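Local coordinates for aminoglycoside acetyltransferase meta-AAC0020 (PDB 5F47), which probably transfers an acetyl group from acetyl-coenzyme A to an amino group of aminoglycoside antibiotics, as a GNAT-fold acetyltransferase associated with antibiotic resistance, at residues B[29-34]-B[91-96]; B[60-65]-B[105-110]. One frame throughout, in Å; residues are numbered along the deposited sequence. Where two conformers were deposited one is given.

Interaction 1: residues B[29-34]-B[91-96]; sequences RLFEAV and DLAVDT
Ala93, in the strand, receives three side chains of helix 29-34 on its single methyl. CD2 of Leu30 lies 3.6 Å from Ala93 CB, and CD1 of Phe31 comes equally close, reaching the methyl with the edge of its ring. Val34 CG1 completes the group more loosely, at 4.2 Å from Ala93 CB. So short a residue lets the helix pass with its axis 8.4 Å from that of the strand, at 77° to it.

Phe31 bridges to the next inward-pointing residue. Chi1 of -72° puts its CG anti to the carbonyl carbon; the ring beyond ends with CZ 3.6 Å from CB of Asp91, which sits over one face near the rim in a CH-pi contact. The ring and carboxylate planes are 56° apart. The carboxylate has polar partners of its own: OD2 is hydrogen-bonded to Tyr80 and Tyr81 of the second subunit, which probably helps it tolerate the aromatic neighbour, and that Tyr81 also packs on Phe31.

Toward Asp95 the contact thins. Val34 CG2 meets the carbonyl of Val94, and Leu30 CD1 stays 4.1 Å from Asp95 N. On the outer side of the helix, away from the strand, Arg29 NH1 forms a salt bridge to Glu32 OE1, which suits the more exposed side of the helix. A helix laid steeply across a strand of the central sheet, joined by apolar contacts, fits the helix-on-sheet layering of the GNAT fold.

Interaction 2: residues B[60-65]-B[105-110]; sequences FVALLE and KKLITA
Leu107 sends one methyl, CD2, against the backbone of strand 60-64. That carbon lies 3.7 Å from Val61 C and 3.8 Å from Phe60 O, so it rests on the peptide group linking Val61 to Ala62 and beside the preceding carbonyl. The flanking side chains meet the same methyl: Phe60 CB is 4.2 Å from Leu107 CD2, and Ala62 CB is 4.3 Å from it. A branched leucine suits this place because its arm spans the gap to the strand, while alanine at 62 is short enough to let the tip come near the main chain.

One helical turn on, Ala110 has its CB directed at the strand, and its carbonyl O is 4.1 Å from Phe60 CE2, a van der Waals approach. Beyond this shell the Phe60 ring meets Phe114 edge-to-face and packs on Thr111, both of helix 103-117, as well as on Leu72 of the adjoining strand.

The strand is fixed by its neighbours in the sheet: Phe60 pairs through the backbone with Leu72, Val61 with Glu14, and Ala62 with Val69 and Gly70. Along the helix, Ala110 N bonds to Lys106 O. With much of the backbone polarity met within the sheet and the helix, the buried contact between them probably rests on dispersion and the hydrophobic effect.

From the N terminus the chain forms edge strand 11-15, then helix 21-34, whose end supplies 29-34, and later reaches 60-65 on strand 57-64. Strands 67-77 and 86-94, antiparallel neighbours, follow; at 91-96 interaction 1 closes back on the first helix across 56 intervening residues. Helix 103-117 comes next, and its residues 105-110 return to 60-65 in interaction 2, across 39. The two loops therefore cross, their segments alternating along the sequence. Both contacts bring a helix to the same mixed sheet, and their centres are 13 Å apart. They also touch directly: Leu92 CD1 packs 3.6 Å from Ile108 CD1, joining strand 86-94 to helix 103-117.

Interaction 1: residues B[29-34]-B[91-96]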
loop_
_atom_site.group_PDB
_atom_site.type_symbol
_atom_site.label_atom_id
_atom_site.label_comp_id
_atom_site.label_asym_id
_atom_site.label_seq_id
_atom_site.Cartn_x
_atom_site.Cartn_y
_atom_site.Cartn_z
ATOM N N ARG B 29 -6.282 -1.682 19.685
ATOM C CA ARG B 29 -6.699 -0.723 20.711
ATOM C C ARG B 29 -5.635 0.333 20.977
ATOM O O ARG B 29 -5.957 1.475 21.276
ATOM C CB ARG B 29 -7.046 -1.431 22.023
ATOM C CG ARG B 29 -8.288 -2.315 21.936
ATOM C CD ARG B 29 -9.506 -1.542 21.441
ATOM N NE ARG B 29 -10.728 -2.336 21.546
ATOM C CZ ARG B 29 -11.920 -1.926 21.121
ATOM N NH1 ARG B 29 -12.060 -0.726 20.560
ATOM N NH2 ARG B 29 -12.972 -2.721 21.254
ATOM N N LEU B 30 -4.361 -0.049 20.888
ATOM C CA LEU B 30 -3.292 0.927 21.050
ATOM C C LEU B 30 -3.353 1.960 19.924
ATOM O O LEU B 30 -3.205 3.161 20.167
ATOM C CB LEU B 30 -1.934 0.229 21.089
ATOM C CG LEU B 30 -0.724 1.062 21.514
ATOM C CD1 LEU B 30 0.309 0.175 22.197
ATOM C CD2 LEU B 30 -0.119 1.721 20.289
ATOM N N PHE B 31 -3.578 1.492 18.697
ATOM C CA PHE B 31 -3.737 2.387 17.549
ATOM C C PHE B 31 -4.903 3.355 17.790
ATOM O O PHE B 31 -4.795 4.557 17.534
ATOM C CB PHE B 31 -4.001 1.603 16.259
ATOM C CG PHE B 31 -2.811 0.848 15.709
ATOM C CD1 PHE B 31 -1.512 1.192 16.043
ATOM C CD2 PHE B 31 -3.019 -0.184 14.814
ATOM C CE1 PHE B 31 -0.408 0.474 15.495
ATOM C CE2 PHE B 31 -1.957 -0.888 14.274
ATOM C CZ PHE B 31 -0.651 -0.557 14.603
ATOM N N GLU B 32 -6.025 2.820 18.248
ATOM C CA GLU B 32 -7.203 3.648 18.502
ATOM C C GLU B 32 -6.892 4.767 19.498
ATOM O O GLU B 32 -7.340 5.909 19.331
ATOM C CB GLU B 32 -8.355 2.793 19.029
ATOM C CG GLU B 32 -9.600 3.616 19.394
ATOM C CD GLU B 32 -10.676 2.809 20.113
ATOM O OE1 GLU B 32 -10.388 1.726 20.670
ATOM O OE2 GLU B 32 -11.829 3.274 20.130
ATOM N N ALA B 33 -6.105 4.443 20.519
ATOM C CA ALA B 33 -5.737 5.404 21.552
ATOM C C ALA B 33 -4.716 6.417 21.033
ATOM O O ALA B 33 -4.935 7.625 21.125
ATOM C CB ALA B 33 -5.204 4.679 22.771
ATOM N N VAL B 34 -3.612 5.931 20.468
ATOM C CA VAL B 34 -2.523 6.828 20.078
ATOM C C VAL B 34 -2.911 7.727 18.906
ATOM O O VAL B 34 -2.544 8.910 18.898
ATOM C CB VAL B 34 -1.244 6.031 19.720
ATOM C CG1 VAL B 34 -0.136 6.961 19.199
ATOM C CG2 VAL B 34 -0.759 5.284 20.929
ATOM N N ASP B 91 0.797 1.042 9.535
ATOM C CA ASP B 91 0.701 1.771 10.811
ATOM C C ASP B 91 1.850 1.409 11.724
ATOM O O ASP B 91 2.299 0.281 11.726
ATOM C CB ASP B 91 -0.595 1.437 11.558
ATOM C CG ASP B 91 -1.778 2.259 11.121
ATOM O OD1 ASP B 91 -1.638 3.475 10.827
ATOM O OD2 ASP B 91 -2.891 1.678 11.116
ATOM N N LEU B 92 2.290 2.381 12.514
ATOM C CA LEU B 92 3.263 2.146 13.571
ATOM C C LEU B 92 2.895 3.059 14.735
ATOM O O LEU B 92 2.664 4.257 14.548
ATOM C CB LEU B 92 4.696 2.414 13.077
ATOM C CG LEU B 92 5.854 2.271 14.068
ATOM C CD1 LEU B 92 7.121 1.891 13.330
ATOM C CD2 LEU B 92 6.081 3.556 14.850
ATOM N N ALA B 93 2.824 2.499 15.936
ATOM C CA ALA B 93 2.539 3.310 17.099
ATOM C C ALA B 93 3.219 2.757 18.323
ATOM O O ALA B 93 3.433 1.551 18.438
ATOM C CB ALA B 93 1.022 3.413 17.341
ATOM N N VAL B 94 3.539 3.662 19.239
ATOM C CA VAL B 94 4.082 3.310 20.540
ATOM C C VAL B 94 3.265 4.021 21.611
ATOM O O VAL B 94 2.911 5.193 21.456
ATOM C CB VAL B 94 5.572 3.679 20.641
ATOM C CG1 VAL B 94 6.110 3.452 22.063
ATOM C CG2 VAL B 94 6.367 2.862 19.640
ATOM N N ASP B 95 2.920 3.274 22.654
ATOM C CA ASP B 95 2.247 3.788 23.847
ATOM C C ASP B 95 2.835 5.136 24.254
ATOM O O ASP B 95 4.053 5.277 24.350
ATOM C CB ASP B 95 2.396 2.768 24.983
ATOM C CG ASP B 95 1.530 3.075 26.191
ATOM O OD1 ASP B 95 1.445 4.249 26.613
ATOM O OD2 ASP B 95 0.959 2.113 26.744
ATOM N N THR B 96 1.982 6.124 24.490
ATOM C CA THR B 96 2.456 7.458 24.844
ATOM C C THR B 96 3.323 7.445 26.109
ATOM O O THR B 96 4.196 8.295 26.273
ATOM C CB THR B 96 1.281 8.425 25.040
ATOM O OG1 THR B 96 0.383 7.882 26.011
ATOM C CG2 THR B 96 0.532 8.622 23.733
#

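Interaction 2: residues B[60-65]-B[105-110]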
loop_
_atom_site.group_PDB
_atom_site.type_symbol
_atom_site.label_atom_id
_atom_site.label_comp_id
_atom_site.label_asym_id
_atom_site.label_seq_id
_atom_site.Cartn_x
_atom_site.Cartn_y
_atom_site.Cartn_z
ATOM N N PHE B 60 4.211 -6.769 13.809
ATOM C CA PHE B 60 5.289 -6.848 14.788
ATOM C C PHE B 60 4.877 -6.066 16.019
ATOM O O PHE B 60 4.357 -4.959 15.895
ATOM C CB PHE B 60 6.592 -6.294 14.217
ATOM C CG PHE B 60 7.147 -7.106 13.080
ATOM C CD1 PHE B 60 6.616 -6.978 11.806
ATOM C CD2 PHE B 60 8.178 -8.002 13.288
ATOM C CE1 PHE B 60 7.113 -7.728 10.757
ATOM C CE2 PHE B 60 8.683 -8.750 12.234
ATOM C CZ PHE B 60 8.125 -8.615 10.971
ATOM N N VAL B 61 5.109 -6.627 17.197
ATOM C CA VAL B 61 4.744 -5.940 18.430
ATOM C C VAL B 61 5.894 -5.807 19.412
ATOM O O VAL B 61 6.871 -6.560 19.384
ATOM C CB VAL B 61 3.564 -6.640 19.142
ATOM C CG1 VAL B 61 2.343 -6.675 18.222
ATOM C CG2 VAL B 61 3.927 -8.047 19.609
ATOM N N ALA B 62 5.758 -4.821 20.290
ATOM C CA ALA B 62 6.698 -4.631 21.387
ATOM C C ALA B 62 5.982 -4.929 22.684
ATOM O O ALA B 62 4.863 -4.461 22.902
ATOM C CB ALA B 62 7.247 -3.226 21.389
ATOM N N LEU B 63 6.630 -5.703 23.551
ATOM C CA LEU B 63 6.001 -6.177 24.770
ATOM C C LEU B 63 6.837 -5.829 25.979
ATOM O O LEU B 63 8.055 -6.000 25.962
ATOM C CB LEU B 63 5.809 -7.687 24.721
ATOM C CG LEU B 63 4.771 -8.231 23.749
ATOM C CD1 LEU B 63 5.283 -9.513 23.125
ATOM C CD2 LEU B 63 3.475 -8.485 24.492
ATOM N N LEU B 64 6.181 -5.319 27.012
ATOM C CA LEU B 64 6.766 -5.263 28.341
ATOM C C LEU B 64 5.959 -6.239 29.178
ATOM O O LEU B 64 4.762 -6.035 29.395
ATOM C CB LEU B 64 6.733 -3.852 28.911
ATOM C CG LEU B 64 7.682 -2.908 28.175
ATOM C CD1 LEU B 64 7.548 -1.503 28.713
ATOM C CD2 LEU B 64 9.120 -3.392 28.340
ATOM N N GLU B 65 6.635 -7.298 29.622
ATOM C CA GLU B 65 5.991 -8.531 30.062
ATOM C C GLU B 65 5.090 -9.056 28.948
ATOM O O GLU B 65 5.570 -9.408 27.866
ATOM C CB GLU B 65 5.215 -8.312 31.355
ATOM C CG GLU B 65 6.121 -8.030 32.528
ATOM C CD GLU B 65 5.356 -7.787 33.803
ATOM O OE1 GLU B 65 4.593 -8.682 34.227
ATOM O OE2 GLU B 65 5.524 -6.696 34.380
ATOM N N LYS B 105 12.212 2.357 17.034
ATOM C CA LYS B 105 13.410 1.985 16.288
ATOM C C LYS B 105 13.628 0.477 16.261
ATOM O O LYS B 105 14.014 -0.069 15.236
ATOM C CB LYS B 105 14.635 2.670 16.874
ATOM C CG LYS B 105 14.716 4.151 16.560
ATOM C CD LYS B 105 15.965 4.750 17.175
ATOM C CE LYS B 105 16.045 6.247 16.909
ATOM N NZ LYS B 105 17.199 6.863 17.621
ATOM N N LYS B 106 13.392 -0.193 17.385
ATOM C CA LYS B 106 13.572 -1.642 17.427
ATOM C C LYS B 106 12.511 -2.364 16.603
ATOM O O LYS B 106 12.809 -3.384 15.992
ATOM C CB LYS B 106 13.574 -2.143 18.878
ATOM C CG LYS B 106 14.845 -1.772 19.643
ATOM C CD LYS B 106 14.722 -2.040 21.136
ATOM C CE LYS B 106 16.046 -1.722 21.829
ATOM N NZ LYS B 106 16.005 -1.771 23.319
ATOM N N LEU B 107 11.294 -1.814 16.533
ATOM C CA LEU B 107 10.257 -2.382 15.680
ATOM C C LEU B 107 10.651 -2.285 14.199
ATOM O O LEU B 107 10.511 -3.253 13.448
ATOM C CB LEU B 107 8.909 -1.666 15.921
ATOM C CG LEU B 107 8.186 -2.074 17.209
ATOM C CD1 LEU B 107 7.052 -1.116 17.516
ATOM C CD2 LEU B 107 7.681 -3.524 17.119
ATOM N N ILE B 108 11.147 -1.118 13.785
ATOM C CA ILE B 108 11.574 -0.933 12.403
ATOM C C ILE B 108 12.759 -1.839 12.064
ATOM O O ILE B 108 12.766 -2.479 11.007
ATOM C CB ILE B 108 11.939 0.537 12.130
ATOM C CG1 ILE B 108 10.671 1.399 12.136
ATOM C CG2 ILE B 108 12.705 0.694 10.782
ATOM C CD1 ILE B 108 9.720 1.133 10.970
ATOM N N THR B 109 13.733 -1.919 12.964
ATOM C CA THR B 109 14.880 -2.792 12.733
ATOM C C THR B 109 14.447 -4.252 12.559
ATOM O O THR B 109 14.907 -4.928 11.636
ATOM C CB THR B 109 15.892 -2.666 13.872
ATOM O OG1 THR B 109 16.419 -1.327 13.889
ATOM C CG2 THR B 109 17.049 -3.647 13.685
ATOM N N ALA B 110 13.558 -4.738 13.423
ATOM C CA ALA B 110 13.124 -6.136 13.350
ATOM C C ALA B 110 12.350 -6.406 12.066
ATOM O O ALA B 110 12.476 -7.462 11.449
ATOM C CB ALA B 110 12.272 -6.486 14.568
#